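Local atomic coordinates of DNA polymerase III beta subunit (PDB entry 2AVT), a protein that probably forms the ring-shaped sliding clamp that encircles DNA and tethers the replicative polymerase to its template. Residues A[36-40]-A[41-45]; A[139-142]-A[143-147]; A[201-205]-A[206-210]; A[213-216]-A[217-221]; A[339-343]-A[344-348]. One frame throughout, in Å; residues are numbered along the deposited sequence.

Contact 1 (A[36-40]-A[41-45])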
loop_
_atom_site.group_PDB
_atom_site.type_symbol
_atom_site.label_atom_id
_atom_site.label_comp_id
_atom_site.label_asym_id
_atom_site.label_seq_id
_atom_site.Cartn_x
_atom_site.Cartn_y
_atom_site.Cartn_z
ATOM N N ILE A 36 -26.243 8.183 -10.683
ATOM C CA ILE A 36 -25.935 9.331 -11.517
ATOM C C ILE A 36 -27.222 9.987 -11.989
ATOM O O ILE A 36 -28.027 9.366 -12.682
ATOM C CB ILE A 36 -25.120 8.906 -12.750
ATOM C CG1 ILE A 36 -23.830 8.212 -12.306
ATOM C CG2 ILE A 36 -24.791 10.120 -13.600
ATOM C CD1 ILE A 36 -22.976 7.724 -13.452
ATOM N N GLU A 37 -27.430 11.235 -11.589
ATOM C CA GLU A 37 -28.620 11.959 -12.011
ATOM C C GLU A 37 -28.171 13.150 -12.833
ATOM O O GLU A 37 -27.389 13.973 -12.369
ATOM C CB GLU A 37 -29.416 12.444 -10.806
ATOM C CG GLU A 37 -29.928 11.334 -9.935
ATOM C CD GLU A 37 -30.538 11.857 -8.654
ATOM O OE1 GLU A 37 -29.839 12.599 -7.918
ATOM O OE2 GLU A 37 -31.711 11.520 -8.385
ATOM N N VAL A 38 -28.672 13.234 -14.056
ATOM C CA VAL A 38 -28.304 14.318 -14.941
ATOM C C VAL A 38 -29.452 15.311 -15.056
ATOM O O VAL A 38 -30.562 14.951 -15.465
ATOM C CB VAL A 38 -27.941 13.775 -16.343
ATOM C CG1 VAL A 38 -27.543 14.916 -17.257
ATOM C CG2 VAL A 38 -26.803 12.749 -16.229
ATOM N N THR A 39 -29.189 16.557 -14.668
ATOM C CA THR A 39 -30.200 17.607 -14.746
ATOM C C THR A 39 -29.697 18.744 -15.627
ATOM O O THR A 39 -28.553 18.725 -16.092
ATOM C CB THR A 39 -30.559 18.156 -13.350
ATOM O OG1 THR A 39 -29.456 18.897 -12.820
ATOM C CG2 THR A 39 -30.883 17.010 -12.407
ATOM N N SER A 40 -30.547 19.739 -15.854
ATOM C CA SER A 40 -30.174 20.863 -16.704
ATOM C C SER A 40 -28.973 21.654 -16.201
ATOM O O SER A 40 -28.207 22.222 -16.985
ATOM C CB SER A 40 -31.366 21.806 -16.853
ATOM O OG SER A 40 -32.513 21.096 -17.279
ATOM N N THR A 41 -28.792 21.679 -14.889
ATOM C CA THR A 41 -27.707 22.451 -14.318
ATOM C C THR A 41 -26.463 21.676 -13.905
ATOM O O THR A 41 -25.502 22.267 -13.416
ATOM C CB THR A 41 -28.219 23.244 -13.117
ATOM O OG1 THR A 41 -28.866 22.352 -12.204
ATOM C CG2 THR A 41 -29.221 24.299 -13.570
ATOM N N GLY A 42 -26.460 20.359 -14.091
ATOM C CA GLY A 42 -25.277 19.602 -13.710
ATOM C C GLY A 42 -25.473 18.101 -13.602
ATOM O O GLY A 42 -26.568 17.577 -13.812
ATOM N N VAL A 43 -24.386 17.411 -13.278
ATOM C CA VAL A 43 -24.411 15.964 -13.119
ATOM C C VAL A 43 -24.205 15.664 -11.642
ATOM O O VAL A 43 -23.151 15.942 -11.077
ATOM C CB VAL A 43 -23.298 15.302 -13.965
ATOM C CG1 VAL A 43 -23.116 13.838 -13.554
ATOM C CG2 VAL A 43 -23.664 15.396 -15.455
ATOM N N THR A 44 -25.223 15.110 -11.004
ATOM C CA THR A 44 -25.112 14.817 -9.585
ATOM C C THR A 44 -24.809 13.346 -9.328
ATOM O O THR A 44 -25.518 12.453 -9.810
ATOM C CB THR A 44 -26.398 15.220 -8.841
ATOM O OG1 THR A 44 -26.573 16.637 -8.950
ATOM C CG2 THR A 44 -26.307 14.845 -7.370
ATOM N N LEU A 45 -23.750 13.116 -8.559
ATOM C CA LEU A 45 -23.304 11.766 -8.215
ATOM C C LEU A 45 -23.631 11.476 -6.760
ATOM O O LEU A 45 -23.337 12.295 -5.877
ATOM C CB LEU A 45 -21.794 11.653 -8.429
ATOM C CG LEU A 45 -21.307 12.128 -9.801
ATOM C CD1 LEU A 45 -19.783 12.015 -9.873
ATOM C CD2 LEU A 45 -21.943 11.279 -10.894
HETATM O O HOH W 1 -27.203 11.350 -7.622
#
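The contact between I36-S40 and T41-L45 is the local pairing across a tight antiparallel hairpin, at the turn end of strands 33-39 and 42-48 in the N-terminal domain. The short strand axes run at 161° to each other. E37 and T44 form a hydrogen-bonded pair: E37 N meets T44 O at 2.9 Å with an almost straight N-H...O angle of 177°, and T44 N returns to E37 O at 2.8 Å. Next to it, V38 and V43 make a non-hydrogen-bonded pair. Closer to the turn T39 N reaches G42 O at 2.9 Å, whereas the return bond from G42 N to T39 O is long and weak. This is a two-residue beta hairpin, with a type I turn from T39 to G42 and S40 and T41 at its corners. G42 has a positive phi, where the absence of a CB avoids a clash with T41 O. On one face, I36, V38, V43 and L45 point the same way, side by side. With chi1 at 167°, V43 turns CG1 to I36 CG2 (4.1 Å) and CG2 to V38 CG2 (4.2 Å). L45 CD2 approaches I36 CG1 to 3.9 Å. F4 of strand 3-7 and I69 of strand 67-71, in the domain's other sheet, pack on both valines. The other face carries E37 and T44; E37 OE2 forms a salt bridge with K35, and T44 OG1 bonds to T57 OG1.

Contact 2 (A[139-142]-A[143-147])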
loop_
_atom_site.group_PDB
_atom_site.type_symbol
_atom_site.label_atom_id
_atom_site.label_comp_id
_atom_site.label_asym_id
_atom_site.label_seq_id
_atom_site.Cartn_x
_atom_site.Cartn_y
_atom_site.Cartn_z
ATOM N N THR A 139 -14.003 25.274 7.107
ATOM C CA THR A 139 -13.558 23.924 6.819
ATOM C C THR A 139 -12.286 23.555 7.557
ATOM O O THR A 139 -12.196 22.479 8.152
ATOM C CB THR A 139 -13.337 23.750 5.314
ATOM O OG1 THR A 139 -14.579 23.971 4.638
ATOM C CG2 THR A 139 -12.831 22.355 4.995
ATOM N N LYS A 140 -11.296 24.438 7.526
ATOM C CA LYS A 140 -10.049 24.137 8.203
ATOM C C LYS A 140 -10.232 23.990 9.710
ATOM O O LYS A 140 -9.491 23.247 10.357
ATOM C CB LYS A 140 -8.993 25.198 7.887
ATOM C CG LYS A 140 -8.445 25.092 6.464
ATOM C CD LYS A 140 -7.077 25.759 6.336
ATOM C CE LYS A 140 -6.420 25.456 4.994
ATOM N NZ LYS A 140 -7.218 26.004 3.865
ATOM N N LEU A 141 -11.217 24.686 10.274
ATOM C CA LEU A 141 -11.465 24.575 11.711
ATOM C C LEU A 141 -12.086 23.212 12.015
ATOM O O LEU A 141 -11.693 22.532 12.960
ATOM C CB LEU A 141 -12.414 25.672 12.192
ATOM C CG LEU A 141 -12.936 25.472 13.623
ATOM C CD1 LEU A 141 -11.772 25.413 14.607
ATOM C CD2 LEU A 141 -13.875 26.608 13.989
ATOM N N LEU A 142 -13.061 22.825 11.203
ATOM C CA LEU A 142 -13.743 21.556 11.383
ATOM C C LEU A 142 -12.745 20.408 11.241
ATOM O O LEU A 142 -12.740 19.475 12.043
ATOM C CB LEU A 142 -14.869 21.438 10.354
ATOM C CG LEU A 142 -16.080 20.574 10.699
ATOM C CD1 LEU A 142 -16.511 20.802 12.144
ATOM C CD2 LEU A 142 -17.206 20.918 9.740
ATOM N N LYS A 143 -11.883 20.494 10.237
ATOM C CA LYS A 143 -10.889 19.452 10.008
ATOM C C LYS A 143 -9.902 19.352 11.159
ATOM O O LYS A 143 -9.389 18.270 11.452
ATOM C CB LYS A 143 -10.111 19.714 8.715
ATOM C CG LYS A 143 -10.881 19.445 7.438
ATOM C CD LYS A 143 -9.905 19.363 6.261
ATOM C CE LYS A 143 -10.623 19.129 4.947
ATOM N NZ LYS A 143 -9.658 18.832 3.839
ATOM N N SER A 144 -9.623 20.487 11.795
ATOM C CA SER A 144 -8.695 20.529 12.919
ATOM C C SER A 144 -9.287 19.811 14.119
ATOM O O SER A 144 -8.590 19.073 14.813
ATOM C CB SER A 144 -8.384 21.973 13.302
ATOM O OG SER A 144 -7.552 22.002 14.443
ATOM N N ILE A 145 -10.574 20.043 14.360
ATOM C CA ILE A 145 -11.303 19.420 15.466
ATOM C C ILE A 145 -11.333 17.898 15.281
ATOM O O ILE A 145 -11.137 17.133 16.229
ATOM C CB ILE A 145 -12.764 19.943 15.523
ATOM C CG1 ILE A 145 -12.774 21.426 15.919
ATOM C CG2 ILE A 145 -13.583 19.105 16.483
ATOM C CD1 ILE A 145 -14.134 22.110 15.763
ATOM N N ILE A 146 -11.578 17.471 14.045
ATOM C CA ILE A 146 -11.635 16.055 13.710
ATOM C C ILE A 146 -10.314 15.329 13.944
ATOM O O ILE A 146 -10.280 14.298 14.617
ATOM C CB ILE A 146 -12.053 15.865 12.240
ATOM C CG1 ILE A 146 -13.479 16.384 12.057
ATOM C CG2 ILE A 146 -11.922 14.387 11.840
ATOM C CD1 ILE A 146 -13.959 16.423 10.641
ATOM N N ALA A 147 -9.228 15.866 13.390
ATOM C CA ALA A 147 -7.920 15.249 13.550
ATOM C C ALA A 147 -7.486 15.209 15.017
ATOM O O ALA A 147 -6.596 14.438 15.383
ATOM C CB ALA A 147 -6.886 16.000 12.727
#
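T139 and K143 present the first of the flat groups, the peptide units that meet end to end along helix 139-149 of the central domain. K143 N lies 2.9 Å from T139 O, nearly along the C=O axis. One residue on, S144 N stands above the K140 carbonyl plane, 39° out of it, and its 3.1 Å bond to K140 O is bent. I145 N and I146 N are only tilted from the planes of the L141 and L142 carbonyls. These are the i to i+4 bonds of an alpha helix. Aliphatic groups crowd round the same oxygens: CG1 of I145 comes to 3.3 Å from L141 O, and CG1 of I146 to 3.2 Å from L142 O. In both isoleucines CG1 sits anti to the carbonyl carbon (chi1 -68° and -65°), which swings it back toward the preceding turn. I145 packs on strands 174-180 and 184-191, I146 on L208 and F211 of helix 205-214. The T139 methyl CG2 packs on the far end of the lysine chain, 3.9 Å from K143 CE. K143 NZ, carried on that extended chain, is held by a salt bridge to D217 and by S212 O, and T139 OG1 by I219 O; the polar ends therefore tie the helix start to the 212-219 region.

Contact 3 (A[201-205]-A[206-210])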
loop_
_atom_site.group_PDB
_atom_site.type_symbol
_atom_site.label_atom_id
_atom_site.label_comp_id
_atom_site.label_asym_id
_atom_site.label_seq_id
_atom_site.Cartn_x
_atom_site.Cartn_y
_atom_site.Cartn_z
ATOM N N VAL A 201 -24.955 16.102 19.790
ATOM C CA VAL A 201 -24.982 14.842 19.067
ATOM C C VAL A 201 -23.705 14.043 19.230
ATOM O O VAL A 201 -22.728 14.500 19.827
ATOM C CB VAL A 201 -25.203 15.080 17.554
ATOM C CG1 VAL A 201 -26.534 15.757 17.320
ATOM C CG2 VAL A 201 -24.075 15.935 16.995
ATOM N N VAL A 202 -23.732 12.831 18.693
ATOM C CA VAL A 202 -22.589 11.940 18.727
ATOM C C VAL A 202 -22.459 11.457 17.289
ATOM O O VAL A 202 -23.392 10.876 16.736
ATOM C CB VAL A 202 -22.829 10.746 19.669
ATOM C CG1 VAL A 202 -21.612 9.835 19.671
ATOM C CG2 VAL A 202 -23.117 11.250 21.085
ATOM N N LEU A 203 -21.308 11.725 16.685
ATOM C CA LEU A 203 -21.066 11.352 15.298
ATOM C C LEU A 203 -20.001 10.272 15.193
ATOM O O LEU A 203 -18.894 10.427 15.719
ATOM C CB LEU A 203 -20.621 12.584 14.504
ATOM C CG LEU A 203 -20.788 12.469 12.991
ATOM C CD1 LEU A 203 -22.264 12.255 12.689
ATOM C CD2 LEU A 203 -20.301 13.725 12.302
ATOM N N PRO A 204 -20.321 9.161 14.506
ATOM C CA PRO A 204 -19.378 8.050 14.336
ATOM C C PRO A 204 -18.045 8.618 13.870
ATOM O O PRO A 204 -17.998 9.381 12.904
ATOM C CB PRO A 204 -20.058 7.186 13.269
ATOM C CG PRO A 204 -21.497 7.419 13.515
ATOM C CD PRO A 204 -21.562 8.916 13.749
ATOM N N SER A 205 -16.968 8.262 14.556
ATOM C CA SER A 205 -15.656 8.786 14.215
ATOM C C SER A 205 -15.210 8.539 12.782
ATOM O O SER A 205 -14.570 9.400 12.174
ATOM C CB SER A 205 -14.606 8.243 15.184
ATOM O OG SER A 205 -14.673 6.832 15.257
ATOM N N LYS A 206 -15.531 7.372 12.233
ATOM C CA LYS A 206 -15.113 7.087 10.869
ATOM C C LYS A 206 -15.771 8.061 9.909
ATOM O O LYS A 206 -15.160 8.497 8.939
ATOM C CB LYS A 206 -15.475 5.653 10.467
ATOM C CG LYS A 206 -14.862 5.248 9.132
ATOM C CD LYS A 206 -15.000 3.755 8.870
ATOM C CE LYS A 206 -14.034 3.311 7.780
ATOM N NZ LYS A 206 -12.623 3.664 8.135
ATOM N N SER A 207 -17.020 8.403 10.189
ATOM C CA SER A 207 -17.756 9.326 9.346
ATOM C C SER A 207 -17.081 10.698 9.303
ATOM O O SER A 207 -17.151 11.397 8.297
ATOM C CB SER A 207 -19.195 9.457 9.851
ATOM O OG SER A 207 -19.860 8.204 9.797
ATOM N N LEU A 208 -16.423 11.076 10.395
ATOM C CA LEU A 208 -15.744 12.364 10.459
ATOM C C LEU A 208 -14.448 12.337 9.659
ATOM O O LEU A 208 -14.090 13.328 9.011
ATOM C CB LEU A 208 -15.469 12.746 11.919
ATOM C CG LEU A 208 -16.718 13.255 12.640
ATOM C CD1 LEU A 208 -16.414 13.538 14.100
ATOM C CD2 LEU A 208 -17.211 14.511 11.938
ATOM N N ARG A 209 -13.744 11.209 9.701
ATOM C CA ARG A 209 -12.504 11.081 8.936
ATOM C C ARG A 209 -12.827 11.250 7.449
ATOM O O ARG A 209 -12.047 11.829 6.695
ATOM C CB ARG A 209 -11.859 9.713 9.165
ATOM C CG ARG A 209 -11.506 9.435 10.620
ATOM C CD ARG A 209 -10.057 8.994 10.771
ATOM N NE ARG A 209 -9.917 7.569 11.062
ATOM C CZ ARG A 209 -10.142 6.584 10.192
ATOM N NH1 ARG A 209 -10.524 6.854 8.949
ATOM N NH2 ARG A 209 -9.974 5.321 10.571
ATOM N N GLU A 210 -13.982 10.741 7.033
ATOM C CA GLU A 210 -14.395 10.850 5.640
ATOM C C GLU A 210 -14.718 12.306 5.278
ATOM O O GLU A 210 -14.524 12.720 4.134
ATOM C CB GLU A 210 -15.606 9.952 5.366
ATOM C CG GLU A 210 -15.312 8.454 5.462
ATOM C CD GLU A 210 -14.224 7.995 4.498
ATOM O OE1 GLU A 210 -14.347 8.254 3.284
ATOM O OE2 GLU A 210 -13.244 7.367 4.952
HETATM O O HOH W 2 -16.619 5.144 13.787
#
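L203 and L208 lean across each other at a slant, and their meeting joins the end of strand 199-204 to the first turn of helix 205-214. L203 CG is anti to its backbone N (chi1 -160°), which directs the branch at the helix; L208 answers with CG 3.6 Å from L203 CD2. The modelled approach of L203 CD2 to L208 CD2 is below normal van der Waals contact, so its exact value is doubtful, although the packing itself is clear. The P204 ring lies beside S207, with P204 CB 3.6 Å from S207 OG, a buried hydroxyl for which the model gives no partner. P204 occupies the N-cap position. Its carbonyl makes only weak bonds to S207 N and L208 N; the first well-formed helical bond is R209 N to S205 O, 3.2 Å long at 155°. S205 OG, in the first helical residue, bonds to T163 O and to water 2 (3.0 Å), which also accepts from K206 N (2.9 Å). Strand and helix segments make an angle of 72°. Around this bend, L203 rests on I231 and F233 of strand 230-234, S207 touches I52 of strand 52-59 and T242 of strand 238-243, and strand 199-204 itself pairs with strand 164-170 through L203 and V165.

Contact 4 (A[213-216]-A[217-221])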
loop_
_atom_site.group_PDB
_atom_site.type_symbol
_atom_site.label_atom_id
_atom_site.label_comp_id
_atom_site.label_asym_id
_atom_site.label_seq_id
_atom_site.Cartn_x
_atom_site.Cartn_y
_atom_site.Cartn_z
ATOM N N ALA A 213 -11.651 13.966 4.139
ATOM C CA ALA A 213 -11.211 13.483 2.840
ATOM C C ALA A 213 -12.079 14.008 1.706
ATOM O O ALA A 213 -11.591 14.229 0.600
ATOM C CB ALA A 213 -11.202 11.947 2.824
ATOM N N VAL A 214 -13.358 14.225 1.982
ATOM C CA VAL A 214 -14.288 14.686 0.957
ATOM C C VAL A 214 -14.267 16.188 0.661
ATOM O O VAL A 214 -14.348 16.593 -0.500
ATOM C CB VAL A 214 -15.728 14.278 1.315
ATOM C CG1 VAL A 214 -16.687 14.750 0.236
ATOM C CG2 VAL A 214 -15.806 12.756 1.475
ATOM N N PHE A 215 -14.186 17.012 1.703
ATOM C CA PHE A 215 -14.152 18.454 1.507
ATOM C C PHE A 215 -12.709 18.937 1.373
ATOM O O PHE A 215 -11.952 18.945 2.344
ATOM C CB PHE A 215 -14.854 19.179 2.662
ATOM C CG PHE A 215 -16.351 18.987 2.675
ATOM C CD1 PHE A 215 -17.176 19.809 1.922
ATOM C CD2 PHE A 215 -16.930 17.962 3.408
ATOM C CE1 PHE A 215 -18.545 19.617 1.896
ATOM C CE2 PHE A 215 -18.300 17.765 3.387
ATOM C CZ PHE A 215 -19.109 18.595 2.630
ATOM N N THR A 216 -12.333 19.319 0.154
ATOM C CA THR A 216 -10.983 19.802 -0.114
ATOM C C THR A 216 -10.765 21.194 0.469
ATOM O O THR A 216 -11.708 21.959 0.676
ATOM C CB THR A 216 -10.684 19.813 -1.629
ATOM O OG1 THR A 216 -11.817 20.328 -2.340
ATOM C CG2 THR A 216 -10.379 18.406 -2.113
ATOM N N ASP A 217 -9.505 21.512 0.723
ATOM C CA ASP A 217 -9.136 22.780 1.334
ATOM C C ASP A 217 -9.501 24.041 0.572
ATOM O O ASP A 217 -9.574 25.117 1.163
ATOM C CB ASP A 217 -7.649 22.745 1.667
ATOM C CG ASP A 217 -7.273 21.479 2.413
ATOM O OD1 ASP A 217 -8.036 21.105 3.332
ATOM O OD2 ASP A 217 -6.240 20.853 2.087
ATOM N N ASP A 218 -9.746 23.923 -0.727
ATOM C CA ASP A 218 -10.130 25.094 -1.501
ATOM C C ASP A 218 -11.532 25.546 -1.076
ATOM O O ASP A 218 -11.980 26.636 -1.430
ATOM C CB ASP A 218 -10.090 24.783 -3.003
ATOM C CG ASP A 218 -10.993 23.629 -3.387
ATOM O OD1 ASP A 218 -10.860 22.553 -2.774
ATOM O OD2 ASP A 218 -11.828 23.793 -4.301
ATOM N N ILE A 219 -12.216 24.703 -0.305
ATOM C CA ILE A 219 -13.555 25.022 0.189
ATOM C C ILE A 219 -13.429 25.701 1.548
ATOM O O ILE A 219 -13.176 25.046 2.563
ATOM C CB ILE A 219 -14.415 23.754 0.347
ATOM C CG1 ILE A 219 -14.674 23.130 -1.026
ATOM C CG2 ILE A 219 -15.722 24.098 1.057
ATOM C CD1 ILE A 219 -15.477 21.853 -0.985
ATOM N N GLU A 220 -13.615 27.017 1.555
ATOM C CA GLU A 220 -13.493 27.835 2.761
ATOM C C GLU A 220 -14.375 27.420 3.947
ATOM O O GLU A 220 -13.877 27.224 5.060
ATOM C CB GLU A 220 -13.768 29.299 2.403
ATOM C CG GLU A 220 -12.806 30.298 3.027
ATOM C CD GLU A 220 -11.387 30.160 2.497
ATOM O OE1 GLU A 220 -11.212 30.151 1.259
ATOM O OE2 GLU A 220 -10.444 30.069 3.316
ATOM N N THR A 221 -15.680 27.295 3.721
ATOM C CA THR A 221 -16.594 26.917 4.797
ATOM C C THR A 221 -17.708 25.987 4.342
ATOM O O THR A 221 -17.917 25.776 3.150
ATOM C CB THR A 221 -17.293 28.143 5.403
ATOM O OG1 THR A 221 -18.164 28.710 4.419
ATOM C CG2 THR A 221 -16.283 29.189 5.842
#
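T216 and D218 are brought together by their first torsions: T216 OG1 (chi1 43°) and D218 CG (chi1 58°) each sit between the backbone N and the carbonyl carbon of their own residue. The side chains therefore slant across each other, and T216 OG1 donates to D218 OD1. The modelled separation, 2.5 Å, is very short, so the exact length is doubtful, while the pairing of hydroxyl with carboxylate is evident. OD1 rather than OD2 is the partner, since D218 OD2 is 4.0 Å from T216 OG1. The second bond is in the backbone: I219 N meets T216 O at 3.0 Å, its donor well above the carbonyl plane. I219 CB rests close by, 3.3 Å from the same oxygen of T216. From there its side chain reaches the preceding aromatic ring at the edge: I219 CD1 lies near the plane of F215, 3.9 Å from F215 CD1. The buried ring touches I238 and F240 of strand 238-243 and meets F211, with the two ring planes at about 35°, while S235 touches both F215 and I219. F215 is the first residue to leave helical backbone angles, so the bend begins where helix 205-214 stops. The helical angles of D217 and D218 make T216-I219 a type I beta turn, closed by the I219 N to T216 O bond, which turns the chain on its way from helix 205-214 to strand 221-226 in the central domain, of the DNA clamp family.

Contact 5 (A[339-343]-A[344-348])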
loop_
_atom_site.group_PDB
_atom_site.type_symbol
_atom_site.label_atom_id
_atom_site.label_comp_id
_atom_site.label_asym_id
_atom_site.label_seq_id
_atom_site.Cartn_x
_atom_site.Cartn_y
_atom_site.Cartn_z
ATOM N N LYS A 339 0.782 12.790 18.327
ATOM C CA LYS A 339 0.612 12.930 16.890
ATOM C C LYS A 339 -0.431 14.011 16.626
ATOM O O LYS A 339 -0.343 14.745 15.641
ATOM C CB LYS A 339 0.172 11.590 16.281
ATOM C CG LYS A 339 0.148 11.572 14.759
ATOM C CD LYS A 339 -0.047 10.158 14.219
ATOM C CE LYS A 339 -0.035 10.139 12.697
ATOM N NZ LYS A 339 -0.123 8.747 12.154
ATOM N N ALA A 340 -1.406 14.118 17.527
ATOM C CA ALA A 340 -2.474 15.109 17.401
ATOM C C ALA A 340 -2.076 16.543 17.785
ATOM O O ALA A 340 -2.859 17.471 17.603
ATOM C CB ALA A 340 -3.664 14.680 18.227
ATOM N N ILE A 341 -0.871 16.726 18.311
ATOM C CA ILE A 341 -0.413 18.056 18.712
ATOM C C ILE A 341 0.484 18.674 17.646
ATOM O O ILE A 341 1.568 18.172 17.373
ATOM C CB ILE A 341 0.351 17.988 20.054
ATOM C CG1 ILE A 341 -0.598 17.528 21.166
ATOM C CG2 ILE A 341 0.922 19.350 20.405
ATOM C CD1 ILE A 341 0.112 17.209 22.487
ATOM N N LYS A 342 0.026 19.763 17.039
ATOM C CA LYS A 342 0.797 20.426 15.995
ATOM C C LYS A 342 1.903 21.324 16.530
ATOM O O LYS A 342 2.883 21.583 15.829
ATOM C CB LYS A 342 -0.117 21.268 15.097
ATOM C CG LYS A 342 -1.148 20.492 14.298
ATOM C CD LYS A 342 -2.002 21.461 13.479
ATOM C CE LYS A 342 -3.101 20.762 12.687
ATOM N NZ LYS A 342 -3.956 21.760 11.971
ATOM N N SER A 343 1.754 21.799 17.762
ATOM C CA SER A 343 2.751 22.693 18.353
ATOM C C SER A 343 4.102 22.035 18.615
ATOM O O SER A 343 4.187 20.837 18.893
ATOM C CB SER A 343 2.228 23.290 19.658
ATOM O OG SER A 343 2.055 22.285 20.635
ATOM N N GLU A 344 5.157 22.838 18.532
ATOM C CA GLU A 344 6.502 22.344 18.752
ATOM C C GLU A 344 6.661 21.737 20.143
ATOM O O GLU A 344 7.439 20.807 20.330
ATOM C CB GLU A 344 7.516 23.478 18.552
ATOM C CG GLU A 344 8.968 23.030 18.644
ATOM C CD GLU A 344 9.960 24.135 18.306
ATOM O OE1 GLU A 344 9.965 24.602 17.149
ATOM O OE2 GLU A 344 10.737 24.538 19.200
ATOM N N THR A 345 5.916 22.245 21.119
ATOM C CA THR A 345 6.026 21.722 22.477
ATOM C C THR A 345 4.690 21.255 23.037
ATOM O O THR A 345 3.629 21.638 22.543
ATOM C CB THR A 345 6.602 22.784 23.451
ATOM O OG1 THR A 345 5.604 23.774 23.723
ATOM C CG2 THR A 345 7.807 23.470 22.842
ATOM N N VAL A 346 4.757 20.423 24.072
ATOM C CA VAL A 346 3.565 19.908 24.735
ATOM C C VAL A 346 3.743 20.030 26.243
ATOM O O VAL A 346 4.828 19.789 26.771
ATOM C CB VAL A 346 3.298 18.424 24.377
ATOM C CG1 VAL A 346 4.548 17.590 24.616
ATOM C CG2 VAL A 346 2.143 17.888 25.211
ATOM N N LYS A 347 2.672 20.411 26.928
ATOM C CA LYS A 347 2.694 20.580 28.374
ATOM C C LYS A 347 1.959 19.418 29.032
ATOM O O LYS A 347 0.776 19.209 28.780
ATOM C CB LYS A 347 2.007 21.894 28.750
ATOM C CG LYS A 347 2.910 22.924 29.390
ATOM C CD LYS A 347 2.110 24.175 29.755
ATOM C CE LYS A 347 2.953 25.183 30.513
ATOM N NZ LYS A 347 2.175 26.419 30.822
ATOM N N ILE A 348 2.654 18.662 29.875
ATOM C CA ILE A 348 2.018 17.532 30.534
ATOM C C ILE A 348 1.849 17.776 32.028
ATOM O O ILE A 348 2.799 18.149 32.719
ATOM C CB ILE A 348 2.829 16.231 30.315
ATOM C CG1 ILE A 348 3.103 16.036 28.819
ATOM C CG2 ILE A 348 2.052 15.038 30.859
ATOM C CD1 ILE A 348 3.741 14.696 28.471
#
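After helix 331-339, the backbone is extended at S343, turns to helical angles at E344 (phi -59°) and regains extended values at T345, so that the S343 side chain comes opposite the T345 carbonyl at the start of strand 345-350. This is the entry from loop to strand in the C-terminal domain, where strand 345-350 lies between 357-361 and 262-267 in its sheet. S343 OG, held between its own backbone N and carbonyl carbon, points across the bend and donates to T345 O at 2.6 Å. The hydroxyl stands tilted by 15° from the plane of that carbonyl. On the apolar side I341 and V346 cross at about a right angle. I341 CD1 lies 3.9 Å from V346 CB; its modelled approach to V346 CG2 is tighter than van der Waals contact, and that distance is doubtful. V346 places CG1 between its backbone N and carbonyl carbon (chi1 52°), which leaves CG2 anti to the N and turned to the isoleucine. T268, at the start of helix 268-282, lies against both I341 and V346, and its OG1 bonds to S343 O. The buried S343 hydroxyl is gripped twice, giving its proton to T345 O and accepting from G362 N, which implies a fixed rotation and a polar link between the incoming loop and the chain just after strand 357-361.

In the fold
From the N terminus the five contacts follow in series, none nesting or crossing. Contact 1 closes a hairpin in the N-terminal domain, within the eight-strand sheet that also holds strand 221-226. In the central domain, contact 2 is a helix, contact 3 the junction of strand 199-204 with helix 205-214, and contact 4 the turn leaving that helix. Contact 2 touches contact 3 where I146 packs on L208, and contact 4 at several points. Contact 5, the loop from helix 331-339 into strand 345-350, lies in the C-terminal domain, yet its strand shares a sheet with strand 199-204, and A147 of contact 2 touches A340. Contacts 1 and 5 stand about 45 Å apart, centre to centre.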